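N-carbamoylsarcosine amidase related protein (Thermoplasma acidophilum, PDB 3EEF) probably hydrolyses N-carbamoylsarcosine or related amides, as a zinc-binding member of the isochorismatase-like cysteine hydrolase family. Local coordinates at residues 65-68 and 69-72; 9-12 and 13-16; 127-130 and 131-135; 94-98 and 99-103. All coordinates share one frame; numbering follows the deposited sequence.

Interaction 1. Residues 65-68 and 69-72. With ZN (zinc ion), chain C.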
ATOM      1  N   HIS A  65      -9.413  -7.211  21.988  1.00 50.28           N
ATOM      2  CA  HIS A  65      -9.936  -5.881  22.332  1.00 49.85           C
ATOM      3  C   HIS A  65     -10.599  -5.315  21.077  1.00 48.53           C
ATOM      4  O   HIS A  65     -10.155  -5.609  19.953  1.00 44.59           O
ATOM      5  CB  HIS A  65      -8.804  -4.963  22.863  1.00 51.12           C
ATOM      6  CG  HIS A  65      -7.778  -4.595  21.826  1.00 55.48           C
ATOM      7  ND1 HIS A  65      -6.733  -5.423  21.470  1.00 52.73           N
ATOM      8  CD2 HIS A  65      -7.674  -3.499  21.030  1.00 56.70           C
ATOM      9  CE1 HIS A  65      -6.014  -4.841  20.522  1.00 51.75           C
ATOM     10  NE2 HIS A  65      -6.575  -3.680  20.219  1.00 55.55           N
ATOM     11  N   SER A  66     -11.666  -4.537  21.268  1.00 48.29           N
ATOM     12  CA  SER A  66     -12.356  -3.873  20.177  1.00 48.34           C
ATOM     13  C   SER A  66     -12.518  -4.846  18.999  1.00 49.34           C
ATOM     14  O   SER A  66     -12.039  -4.601  17.853  1.00 46.77           O
ATOM     15  CB  SER A  66     -11.586  -2.600  19.759  1.00 50.59           C
ATOM     16  OG  SER A  66     -12.393  -1.736  18.953  1.00 45.49           O
HETATM   17  N   MSE A  67     -13.184  -5.956  19.305  1.00 47.52           N
HETATM   18  CA  MSE A  67     -13.394  -7.030  18.356  1.00 50.02           C
HETATM   19  C   MSE A  67     -14.520  -6.692  17.386  1.00 50.85           C
HETATM   20  O   MSE A  67     -15.457  -5.969  17.746  1.00 50.94           O
HETATM   21  CB  MSE A  67     -13.703  -8.331  19.104  1.00 50.13           C
HETATM   22  CG  MSE A  67     -12.598  -8.747  20.051  1.00 51.31           C
HETATM   23 SE   MSE A  67     -10.868  -8.970  19.124  1.00 59.32          SE
HETATM   24  CE  MSE A  67     -11.237 -10.693  18.240  1.00 56.08           C
ATOM     25  N   LYS A  68     -14.420  -7.191  16.150  1.00 52.25           N
ATOM     26  CA  LYS A  68     -15.506  -7.015  15.188  1.00 54.41           C
ATOM     27  C   LYS A  68     -16.761  -7.692  15.732  1.00 57.40           C
ATOM     28  O   LYS A  68     -16.697  -8.809  16.223  1.00 55.66           O
ATOM     29  CB  LYS A  68     -15.157  -7.600  13.815  1.00 55.62           C
ATOM     30  CG  LYS A  68     -16.312  -7.542  12.795  1.00 52.36           C
ATOM     31  CD  LYS A  68     -15.832  -7.693  11.351  1.00 57.26           C
ATOM     32  CE  LYS A  68     -17.010  -7.660  10.346  1.00 60.58           C
ATOM     33  NZ  LYS A  68     -17.461  -6.270  10.001  1.00 63.02           N
ATOM     34  N   GLY A  69     -17.891  -6.994  15.659  1.00 60.45           N
ATOM     35  CA  GLY A  69     -19.178  -7.549  16.082  1.00 63.08           C
ATOM     36  C   GLY A  69     -19.565  -7.269  17.532  1.00 64.18           C
ATOM     37  O   GLY A  69     -20.761  -7.176  17.844  1.00 66.50           O
ATOM     38  N   ASP A  70     -18.569  -7.149  18.409  1.00 62.93           N
ATOM     39  CA  ASP A  70     -18.793  -6.941  19.845  1.00 63.05           C
ATOM     40  C   ASP A  70     -18.958  -5.415  20.089  1.00 60.71           C
ATOM     41  O   ASP A  70     -18.414  -4.602  19.338  1.00 59.64           O
ATOM     42  CB  ASP A  70     -17.670  -7.685  20.630  1.00 64.16           C
ATOM     43  CG  ASP A  70     -17.130  -6.916  21.824  1.00 71.77           C
ATOM     44  OD1 ASP A  70     -15.938  -6.518  21.777  1.00 80.10           O
ATOM     45  OD2 ASP A  70     -17.861  -6.738  22.815  1.00 73.49           O
ATOM     46  N   ASP A  71     -19.761  -5.037  21.087  1.00 59.02           N
ATOM     47  CA  ASP A  71     -20.142  -3.622  21.332  1.00 57.01           C
ATOM     48  C   ASP A  71     -18.963  -2.748  21.782  1.00 54.57           C
ATOM     49  O   ASP A  71     -19.066  -1.525  21.775  1.00 52.99           O
ATOM     50  CB  ASP A  71     -21.286  -3.528  22.366  1.00 57.69           C
ATOM     51  N   GLY A  72     -17.874  -3.401  22.199  1.00 52.60           N
ATOM     52  CA  GLY A  72     -16.613  -2.761  22.515  1.00 51.64           C
ATOM     53  C   GLY A  72     -16.021  -1.995  21.360  1.00 51.10           C
ATOM     54  O   GLY A  72     -15.323  -1.010  21.590  1.00 48.42           O
TER
HETATM   55 ZN    ZN C 183      -6.231  -2.577  18.353  0.50 44.33          ZN

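Interaction 2. Residues 9-12 and 13-16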
ATOM      1  N   ASP A   9     -10.520   5.686  17.219  1.00 38.75           N
ATOM      2  CA  ASP A   9     -10.824   4.729  18.311  1.00 41.88           C
ATOM      3  C   ASP A   9     -11.614   5.270  19.498  1.00 42.92           C
ATOM      4  O   ASP A   9     -11.417   4.837  20.649  1.00 43.45           O
ATOM      5  CB  ASP A   9      -9.528   4.046  18.822  1.00 44.10           C
ATOM      6  CG  ASP A   9      -9.041   2.932  17.889  1.00 50.72           C
ATOM      7  OD1 ASP A   9      -9.881   2.201  17.291  1.00 52.53           O
ATOM      8  OD2 ASP A   9      -7.802   2.790  17.758  1.00 63.72           O
HETATM    9  N   MSE A  10     -12.549   6.170  19.241  1.00 42.91           N
HETATM   10  CA  MSE A  10     -13.412   6.646  20.318  1.00 43.76           C
HETATM   11  C   MSE A  10     -14.516   5.609  20.504  1.00 44.62           C
HETATM   12  O   MSE A  10     -15.672   5.866  20.177  1.00 43.07           O
HETATM   13  CB  MSE A  10     -13.991   8.026  20.000  1.00 44.68           C
HETATM   14  CG  MSE A  10     -12.956   9.157  19.940  1.00 46.12           C
HETATM   15 SE   MSE A  10     -12.151   9.567  21.653  1.00 64.96          SE
HETATM   16  CE  MSE A  10     -13.549  10.696  22.445  1.00 63.83           C
ATOM     17  N   VAL A  11     -14.139   4.429  21.004  1.00 43.16           N
ATOM     18  CA  VAL A  11     -15.052   3.290  21.059  1.00 44.40           C
ATOM     19  C   VAL A  11     -15.265   2.858  22.510  1.00 45.23           C
ATOM     20  O   VAL A  11     -14.479   3.195  23.385  1.00 47.68           O
ATOM     21  CB  VAL A  11     -14.558   2.109  20.161  1.00 42.63           C
ATOM     22  CG1 VAL A  11     -14.389   2.603  18.719  1.00 42.45           C
ATOM     23  CG2 VAL A  11     -13.225   1.526  20.687  1.00 38.38           C
ATOM     24  N   ASN A  12     -16.358   2.139  22.739  1.00 46.31           N
ATOM     25  CA  ASN A  12     -16.838   1.784  24.081  1.00 47.85           C
ATOM     26  C   ASN A  12     -15.807   1.131  24.978  1.00 47.62           C
ATOM     27  O   ASN A  12     -15.694   1.479  26.131  1.00 51.09           O
ATOM     28  CB  ASN A  12     -18.075   0.879  23.971  1.00 46.30           C
ATOM     29  CG  ASN A  12     -19.327   1.661  23.599  1.00 45.39           C
ATOM     30  OD1 ASN A  12     -19.495   2.816  24.002  1.00 48.36           O
ATOM     31  ND2 ASN A  12     -20.215   1.037  22.843  1.00 39.46           N
ATOM     32  N   GLU A  13     -15.040   0.192  24.455  1.00 49.13           N
ATOM     33  CA  GLU A  13     -14.129  -0.531  25.316  1.00 51.47           C
ATOM     34  C   GLU A  13     -13.037   0.356  25.874  1.00 49.58           C
ATOM     35  O   GLU A  13     -12.546   0.075  26.951  1.00 46.42           O
ATOM     36  CB  GLU A  13     -13.513  -1.724  24.591  1.00 53.81           C
ATOM     37  CG  GLU A  13     -12.508  -2.528  25.432  1.00 57.81           C
ATOM     38  CD  GLU A  13     -12.209  -3.867  24.818  1.00 58.87           C
ATOM     39  OE1 GLU A  13     -12.782  -4.169  23.754  1.00 49.75           O
ATOM     40  OE2 GLU A  13     -11.403  -4.620  25.400  1.00 72.86           O
ATOM     41  N   PHE A  14     -12.652   1.412  25.152  1.00 49.42           N
ATOM     42  CA  PHE A  14     -11.592   2.303  25.644  1.00 49.28           C
ATOM     43  C   PHE A  14     -12.113   3.499  26.453  1.00 49.62           C
ATOM     44  O   PHE A  14     -11.319   4.169  27.120  1.00 48.35           O
ATOM     45  CB  PHE A  14     -10.709   2.805  24.496  1.00 51.89           C
ATOM     46  CG  PHE A  14      -9.860   1.730  23.843  1.00 52.18           C
ATOM     47  CD1 PHE A  14      -8.926   1.027  24.572  1.00 62.93           C
ATOM     48  CD2 PHE A  14      -9.966   1.476  22.486  1.00 57.74           C
ATOM     49  CE1 PHE A  14      -8.136   0.046  23.963  1.00 68.31           C
ATOM     50  CE2 PHE A  14      -9.178   0.512  21.862  1.00 65.72           C
ATOM     51  CZ  PHE A  14      -8.262  -0.202  22.601  1.00 68.33           C
ATOM     52  N   ILE A  15     -13.427   3.752  26.396  1.00 49.50           N
ATOM     53  CA  ILE A  15     -14.059   4.912  27.047  1.00 47.93           C
ATOM     54  C   ILE A  15     -14.967   4.462  28.186  1.00 48.71           C
ATOM     55  O   ILE A  15     -14.884   4.992  29.295  1.00 48.69           O
ATOM     56  CB  ILE A  15     -14.923   5.741  26.052  1.00 47.78           C
ATOM     57  CG1 ILE A  15     -14.071   6.346  24.927  1.00 49.72           C
ATOM     58  CG2 ILE A  15     -15.641   6.898  26.768  1.00 40.50           C
ATOM     59  CD1 ILE A  15     -12.998   7.309  25.410  1.00 51.21           C
ATOM     60  N   HIS A  16     -15.836   3.496  27.897  1.00 48.03           N
ATOM     61  CA  HIS A  16     -16.852   3.028  28.845  1.00 50.18           C
ATOM     62  C   HIS A  16     -16.569   1.664  29.440  1.00 50.94           C
ATOM     63  O   HIS A  16     -17.038   1.395  30.530  1.00 52.96           O
ATOM     64  CB  HIS A  16     -18.257   3.001  28.208  1.00 49.03           C
ATOM     65  CG  HIS A  16     -18.788   4.358  27.883  1.00 51.98           C
ATOM     66  ND1 HIS A  16     -18.863   5.366  28.824  1.00 58.48           N
ATOM     67  CD2 HIS A  16     -19.250   4.890  26.724  1.00 51.60           C
ATOM     68  CE1 HIS A  16     -19.356   6.455  28.260  1.00 51.17           C
ATOM     69  NE2 HIS A  16     -19.604   6.194  26.988  1.00 46.85           N
TER

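Interaction 3. Residues 127-130 and 131-135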
ATOM      1  N   THR A 127      -1.436   6.685  12.963  1.00 36.91           N
ATOM      2  CA  THR A 127      -2.191   7.376  11.937  1.00 34.51           C
ATOM      3  C   THR A 127      -1.451   8.633  11.445  1.00 36.79           C
ATOM      4  O   THR A 127      -1.418   8.898  10.245  1.00 37.25           O
ATOM      5  CB  THR A 127      -3.549   7.739  12.493  1.00 34.12           C
ATOM      6  OG1 THR A 127      -4.149   6.521  12.946  1.00 33.04           O
ATOM      7  CG2 THR A 127      -4.446   8.406  11.416  1.00 32.42           C
ATOM      8  N   ALA A 128      -0.864   9.394  12.365  1.00 38.06           N
ATOM      9  CA  ALA A 128      -0.115  10.633  12.039  1.00 37.06           C
ATOM     10  C   ALA A 128       1.038  10.319  11.096  1.00 39.65           C
ATOM     11  O   ALA A 128       1.224  10.973  10.069  1.00 42.76           O
ATOM     12  CB  ALA A 128       0.430  11.275  13.320  1.00 32.67           C
ATOM     13  N   ALA A 129       1.799   9.293  11.454  1.00 39.27           N
ATOM     14  CA  ALA A 129       2.937   8.824  10.673  1.00 37.04           C
ATOM     15  C   ALA A 129       2.544   8.575   9.232  1.00 34.31           C
ATOM     16  O   ALA A 129       3.190   9.064   8.286  1.00 31.54           O
ATOM     17  CB  ALA A 129       3.512   7.527  11.310  1.00 33.33           C
ATOM     18  N   ASP A 130       1.476   7.823   9.060  1.00 32.48           N
ATOM     19  CA  ASP A 130       1.020   7.485   7.704  1.00 32.46           C
ATOM     20  C   ASP A 130       0.541   8.687   6.912  1.00 34.14           C
ATOM     21  O   ASP A 130       0.661   8.691   5.694  1.00 34.02           O
ATOM     22  CB  ASP A 130      -0.082   6.451   7.747  1.00 31.21           C
ATOM     23  CG  ASP A 130       0.452   5.023   7.770  1.00 42.09           C
ATOM     24  OD1 ASP A 130       1.593   4.805   7.298  1.00 29.21           O
ATOM     25  OD2 ASP A 130      -0.284   4.126   8.253  1.00 34.19           O
ATOM     26  N   ALA A 131      -0.062   9.660   7.604  1.00 36.38           N
ATOM     27  CA  ALA A 131      -0.521  10.927   7.028  1.00 34.49           C
ATOM     28  C   ALA A 131       0.654  11.662   6.426  1.00 35.70           C
ATOM     29  O   ALA A 131       0.596  12.127   5.293  1.00 34.14           O
ATOM     30  CB  ALA A 131      -1.159  11.786   8.137  1.00 34.65           C
ATOM     31  N   LEU A 132       1.743  11.733   7.200  1.00 37.04           N
ATOM     32  CA  LEU A 132       2.992  12.330   6.759  1.00 35.21           C
ATOM     33  C   LEU A 132       3.561  11.704   5.509  1.00 35.41           C
ATOM     34  O   LEU A 132       3.871  12.389   4.568  1.00 39.41           O
ATOM     35  CB  LEU A 132       4.039  12.249   7.854  1.00 35.77           C
ATOM     36  CG  LEU A 132       5.296  13.070   7.522  1.00 42.13           C
ATOM     37  CD1 LEU A 132       4.925  14.558   7.356  1.00 39.28           C
ATOM     38  CD2 LEU A 132       6.308  12.895   8.600  1.00 25.66           C
ATOM     39  N   TYR A 133       3.736  10.392   5.508  1.00 37.22           N
ATOM     40  CA  TYR A 133       4.194   9.678   4.315  1.00 36.91           C
ATOM     41  C   TYR A 133       3.366  10.048   3.063  1.00 37.68           C
ATOM     42  O   TYR A 133       3.876  10.108   1.946  1.00 36.80           O
ATOM     43  CB  TYR A 133       4.064   8.181   4.512  1.00 36.95           C
ATOM     44  CG  TYR A 133       4.787   7.549   5.707  1.00 38.06           C
ATOM     45  CD1 TYR A 133       5.622   8.283   6.543  1.00 32.34           C
ATOM     46  CD2 TYR A 133       4.658   6.189   5.953  1.00 41.01           C
ATOM     47  CE1 TYR A 133       6.276   7.689   7.595  1.00 37.33           C
ATOM     48  CE2 TYR A 133       5.318   5.581   6.999  1.00 39.11           C
ATOM     49  CZ  TYR A 133       6.119   6.337   7.815  1.00 35.96           C
ATOM     50  OH  TYR A 133       6.759   5.760   8.870  1.00 39.33           O
ATOM     51  N   ARG A 134       2.073  10.244   3.261  1.00 35.87           N
ATOM     52  CA  ARG A 134       1.170  10.565   2.170  1.00 38.25           C
ATOM     53  C   ARG A 134       1.008  12.090   1.978  1.00 40.15           C
ATOM     54  O   ARG A 134       0.042  12.524   1.372  1.00 39.40           O
ATOM     55  CB  ARG A 134      -0.196   9.930   2.458  1.00 37.80           C
ATOM     56  CG  ARG A 134      -0.209   8.442   2.285  1.00 38.70           C
ATOM     57  CD  ARG A 134      -1.325   7.782   3.053  1.00 42.73           C
ATOM     58  NE  ARG A 134      -1.207   6.352   2.876  1.00 39.28           N
ATOM     59  CZ  ARG A 134      -0.386   5.559   3.549  1.00 37.70           C
ATOM     60  NH1 ARG A 134       0.401   6.029   4.509  1.00 44.46           N
ATOM     61  NH2 ARG A 134      -0.342   4.273   3.237  1.00 35.23           N
ATOM     62  N   ASN A 135       1.925  12.892   2.528  1.00 41.17           N
ATOM     63  CA  ASN A 135       2.015  14.324   2.232  1.00 42.04           C
ATOM     64  C   ASN A 135       0.846  15.192   2.710  1.00 41.53           C
ATOM     65  O   ASN A 135       0.650  16.290   2.203  1.00 45.16           O
ATOM     66  CB  ASN A 135       2.220  14.531   0.713  1.00 44.10           C
ATOM     67  CG  ASN A 135       3.009  15.813   0.369  1.00 46.96           C
ATOM     68  OD1 ASN A 135       4.003  16.166   1.027  1.00 43.70           O
ATOM     69  ND2 ASN A 135       2.574  16.496  -0.695  1.00 41.16           N
TER
HETATM   70  O   HOH W   1       2.407   3.464   5.156  1.00 85.02           O

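Interaction 4. Residues 94-98 and 99-103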
ATOM      1  N   SER A  94      -2.573   2.179  12.721  1.00 35.92           N
ATOM      2  CA  SER A  94      -2.853   3.258  11.789  1.00 35.62           C
ATOM      3  C   SER A  94      -4.222   3.171  11.132  1.00 35.61           C
ATOM      4  O   SER A  94      -4.602   2.124  10.595  1.00 38.48           O
ATOM      5  CB  SER A  94      -1.811   3.295  10.676  1.00 36.78           C
ATOM      6  OG  SER A  94      -2.164   4.301   9.739  1.00 39.65           O
ATOM      7  N   GLY A  95      -4.931   4.292  11.114  1.00 34.19           N
ATOM      8  CA  GLY A  95      -6.182   4.416  10.366  1.00 33.24           C
ATOM      9  C   GLY A  95      -6.087   4.205   8.871  1.00 34.97           C
ATOM     10  O   GLY A  95      -7.112   4.035   8.212  1.00 37.43           O
ATOM     11  N   PHE A  96      -4.865   4.219   8.326  1.00 33.77           N
ATOM     12  CA  PHE A  96      -4.652   4.019   6.895  1.00 32.86           C
ATOM     13  C   PHE A  96      -4.409   2.583   6.493  1.00 34.66           C
ATOM     14  O   PHE A  96      -4.703   2.217   5.355  1.00 33.50           O
ATOM     15  CB  PHE A  96      -3.442   4.795   6.422  1.00 30.54           C
ATOM     16  CG  PHE A  96      -3.625   6.282   6.438  1.00 32.24           C
ATOM     17  CD1 PHE A  96      -4.124   6.950   5.317  1.00 30.66           C
ATOM     18  CD2 PHE A  96      -3.273   7.031   7.549  1.00 34.39           C
ATOM     19  CE1 PHE A  96      -4.282   8.371   5.310  1.00 32.48           C
ATOM     20  CE2 PHE A  96      -3.449   8.476   7.556  1.00 30.29           C
ATOM     21  CZ  PHE A  96      -3.954   9.115   6.439  1.00 28.75           C
ATOM     22  N   TYR A  97      -3.846   1.764   7.388  1.00 34.68           N
ATOM     23  CA  TYR A  97      -3.466   0.419   6.991  1.00 31.51           C
ATOM     24  C   TYR A  97      -4.656  -0.499   6.744  1.00 32.73           C
ATOM     25  O   TYR A  97      -5.481  -0.806   7.657  1.00 30.21           O
ATOM     26  CB  TYR A  97      -2.532  -0.260   7.975  1.00 32.74           C
ATOM     27  CG  TYR A  97      -1.890  -1.484   7.308  1.00 35.31           C
ATOM     28  CD1 TYR A  97      -2.307  -2.781   7.604  1.00 40.53           C
ATOM     29  CD2 TYR A  97      -0.926  -1.327   6.324  1.00 35.88           C
ATOM     30  CE1 TYR A  97      -1.752  -3.876   6.978  1.00 34.89           C
ATOM     31  CE2 TYR A  97      -0.364  -2.423   5.698  1.00 40.35           C
ATOM     32  CZ  TYR A  97      -0.797  -3.689   6.042  1.00 32.09           C
ATOM     33  OH  TYR A  97      -0.247  -4.773   5.446  1.00 35.46           O
ATOM     34  N   GLY A  98      -4.720  -0.973   5.508  1.00 33.67           N
ATOM     35  CA  GLY A  98      -5.805  -1.841   5.084  1.00 34.63           C
ATOM     36  C   GLY A  98      -7.168  -1.178   5.030  1.00 35.29           C
ATOM     37  O   GLY A  98      -8.190  -1.872   5.111  1.00 34.75           O
ATOM     38  N   THR A  99      -7.204   0.155   4.953  1.00 35.94           N
ATOM     39  CA  THR A  99      -8.478   0.887   4.929  1.00 35.72           C
ATOM     40  C   THR A  99      -8.588   1.723   3.671  1.00 36.77           C
ATOM     41  O   THR A  99      -7.652   1.837   2.890  1.00 39.41           O
ATOM     42  CB  THR A  99      -8.681   1.823   6.172  1.00 35.58           C
ATOM     43  OG1 THR A  99      -7.864   3.008   6.089  1.00 31.92           O
ATOM     44  CG2 THR A  99      -8.379   1.098   7.489  1.00 32.30           C
ATOM     45  N   ASN A 100      -9.728   2.354   3.503  1.00 37.74           N
ATOM     46  CA  ASN A 100      -9.911   3.287   2.390  1.00 38.07           C
ATOM     47  C   ASN A 100      -9.853   4.733   2.869  1.00 36.91           C
ATOM     48  O   ASN A 100     -10.449   5.644   2.252  1.00 37.81           O
ATOM     49  CB  ASN A 100     -11.214   2.967   1.670  1.00 38.86           C
ATOM     50  CG  ASN A 100     -12.422   3.106   2.560  1.00 40.53           C
ATOM     51  OD1 ASN A 100     -12.405   2.703   3.729  1.00 38.43           O
ATOM     52  ND2 ASN A 100     -13.499   3.665   1.996  1.00 42.23           N
ATOM     53  N   LEU A 101      -9.119   4.973   3.959  1.00 34.45           N
ATOM     54  CA  LEU A 101      -9.051   6.315   4.496  1.00 33.03           C
ATOM     55  C   LEU A 101      -8.450   7.241   3.456  1.00 35.10           C
ATOM     56  O   LEU A 101      -8.946   8.330   3.240  1.00 37.86           O
ATOM     57  CB  LEU A 101      -8.251   6.367   5.795  1.00 29.80           C
ATOM     58  CG  LEU A 101      -8.014   7.724   6.433  1.00 29.95           C
ATOM     59  CD1 LEU A 101      -9.328   8.422   6.740  1.00 33.47           C
ATOM     60  CD2 LEU A 101      -7.170   7.515   7.692  1.00 28.53           C
ATOM     61  N   ASP A 102      -7.381   6.817   2.814  1.00 33.71           N
ATOM     62  CA  ASP A 102      -6.694   7.695   1.907  1.00 35.26           C
ATOM     63  C   ASP A 102      -7.626   8.031   0.744  1.00 36.17           C
ATOM     64  O   ASP A 102      -7.663   9.156   0.276  1.00 38.95           O
ATOM     65  CB  ASP A 102      -5.389   7.063   1.439  1.00 33.42           C
ATOM     66  CG  ASP A 102      -4.546   8.026   0.640  1.00 37.51           C
ATOM     67  OD1 ASP A 102      -4.287   9.133   1.151  1.00 35.79           O
ATOM     68  OD2 ASP A 102      -4.200   7.685  -0.508  1.00 43.05           O
HETATM   69  N   MSE A 103      -8.418   7.065   0.314  1.00 37.06           N
HETATM   70  CA  MSE A 103      -9.347   7.298  -0.781  1.00 37.82           C
HETATM   71  C   MSE A 103     -10.304   8.446  -0.472  1.00 36.86           C
HETATM   72  O   MSE A 103     -10.512   9.340  -1.299  1.00 36.58           O
HETATM   73  CB  MSE A 103     -10.154   6.038  -1.061  1.00 38.57           C
HETATM   74  CG  MSE A 103      -9.345   4.894  -1.608  1.00 41.82           C
HETATM   75 SE   MSE A 103     -10.461   3.395  -2.262  1.00 59.84          SE
HETATM   76  CE  MSE A 103     -11.373   4.385  -3.767  1.00 37.77           C
TER
HETATM   77  O   HOH W   2      -5.791   4.332   3.337  1.00 38.06           O

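Interaction 1. Residues 65-68 and 69-72
Ser66 and Gly72 face each other where this loop doubles back, their CA atoms 5.0 Å apart. One residue earlier, His65 binds the zinc ion through NE2 at 2.2 Å, alongside Asp50, His52 and Glu58. Its ring owes that place to a CG set between the backbone N and the carbonyl carbon (chi1 67°), and its ND1, bonded to Gly63 O, fixes the rotation. Ser66 turns OG to the carbonyl of Asp50, so the chain next to one ligand also grips the backbone of another. Met67, a selenomethionine, brings CB to 3.9 Å from Asp70 OD1, and its bent chain runs off to His52 and Pro54. Met67 O takes a weak hydrogen bond from Asp70 N, 3.4 Å long, closing a type II beta turn from Met67 to Asp70. Lys68 occupies the second position of that turn and stretches out to a salt bridge with Glu89. Gly69, the third, has a positive phi of 92°, where a side chain would jam against the carbonyl O of Lys68. The loop thus lies between helices and strands: Gly72 shares a backbone bond with Glu13 of helix 12-15, Asp50 ends strand 45-50, and Glu89 belongs to strand 86-90.

Interaction 2. Residues 9-12 and 13-16
Asn12 and His16 meet twice at this single short turn of helix, once through the backbone and once through side chains. His16 N makes the shorter bond to Asn12 O, 2.7 Å and near the carbonyl plane, while Ile15 N comes from well above that plane at 3.2 Å. Val11, at the N-cap position, offers its carbonyl O to Phe14 N at 3.1 Å and, weakly, to Ile15 N, which is thus shared. The side-chain encounter is looser: OD1 of Asn12 comes in at the edge of the His16 imidazole, 3.4 Å from CD2, with amide and ring planes 44° apart. Ile15 CG2 lies over the centre of one face of that ring. Polar ends are matched farther afield. Asn12 ND2 bonds to Asp71 O, His16 NE2 to Glu78 OE1, and Asp9 OD1 to Asp50 N, a backbone group of a zinc ligand. Glu13, extended with CG anti to the backbone N (chi1 179°), carries OE1 to Ser66 N and OE2 into a salt bridge with Arg18. Apolar packing fills in between: Val11 CG2 lies beside Phe14 CD2 at 3.7 Å, the two side chains pointing the same way. Backbone bonds therefore shape the turn, while Asn12 ND2 and Glu13 OE1 tie it to the 65-72 loop and Asp9 OD1 to zinc-binding Asp50, which suggests that turn and metal site are positioned together.

Interaction 3. Residues 127-130 and 131-135
The Tyr133 ring lies over the carbonyl O of Ala129, which stands 3.1 Å above one face, displaced toward the rim and nearest CD1. With CG anti to the carbonyl carbon (chi1 -57°), the ring folds back along the helix over the preceding turn. Tyr133 N also donates to Ala129 O, at 3.1 Å, so one carbonyl is both bonded and roofed. Toward the other rim of that same face, Asp130 OD1 stands above the plane, 3.6 Å from Tyr133 CD2, its carboxylate plane 75° from the ring. Across the intersubunit boundary this tyrosine packs against Tyr97 and His126 of a second subunit. An alanine in place of Tyr133 is likely to uncover the Ala129 carbonyl and open a gap where Tyr97 of that subunit packs.

Arg134 runs alongside Asp130, and NH1 reaches back to Asp130 O at 2.9 Å, with the oxygen in the guanidinium plane. Arg134 N donates to that oxygen too, from the opposite face of the carbonyl plane. NH1 also forms a salt bridge with Asp130 OD1, 3.3 Å long; since carboxylate and guanidinium are turned 73° apart, it is a single-point contact rather than a flat fork. Water 1 donates to OD1 and accepts weakly from NH1, while OD2 turns to Ser94 OG. This is a helix C-terminus closed by a Schellman motif: Asn135, of positive phi, is its C-prime residue, with Asn135 N bonded to Leu132 O and Tyr136 N to Ala131 O, ending the helix of the beta-alpha-beta crossover between strands 112-116 and 137-141.

Interaction 4. Residues 94-98 and 99-103
The Phe96 ring has Leu101 CD2 squarely over one face, 3.6 Å from its centroid and only 3° off the normal, a CH-pi contact. Ser94 OG lies at the ring edge, in plane, and Asp102 CB also sits at the edge, 4.1 Å from CD1; the Asp102 carboxylate itself leads away to Arg106 and Tyr136. Helix 123-133 packs on the same phenylalanine through Thr127, Asp130 and Ala131. A serine here would remove the ring face beneath Leu101 and would probably open a gap between that leucine and helix 123-133.

Thr99 OG1, set between its backbone N and carbonyl carbon (chi1 74°), donates to Gly95 O in a bond so short that its modelled length is doubtful, and accepts from Leu101 N at 3.2 Å. Water 2 donates to the carbonyls of Phe96 and Thr99 and accepts from Asp102 N, bridging turn and helix. Thr99 N closes back on Phe96 O at 3.3 Å, with Gly98 supplying the positive phi of the third turn position. A type II beta turn running into an ST turn thus leads the chain into helix 101-107, whose N-cap residue, Asn100, makes no capping bond with its side chain.

Overall arrangement
Along the chain the order is interaction 2, interaction 1, interaction 4, interaction 3, all within one isochorismatase-type domain built on a parallel six-stranded sheet. They form two pairs. Interactions 1 and 2, with centres 10 Å apart, touch beside the zinc site and join the loop before strand 86-90 to helix 12-15. Interactions 3 and 4, with centres 11 Å apart, touch where the loop after that strand packs on helix 123-133, and both border the second subunit. Interactions 2 and 3 lie on opposite sides of the chain's centre, 24 Å apart between centres. One pair therefore borders the metal site, to which it gives one ligand, while the other belongs to the assembly interface, with strand 86-90 between their loops in sequence.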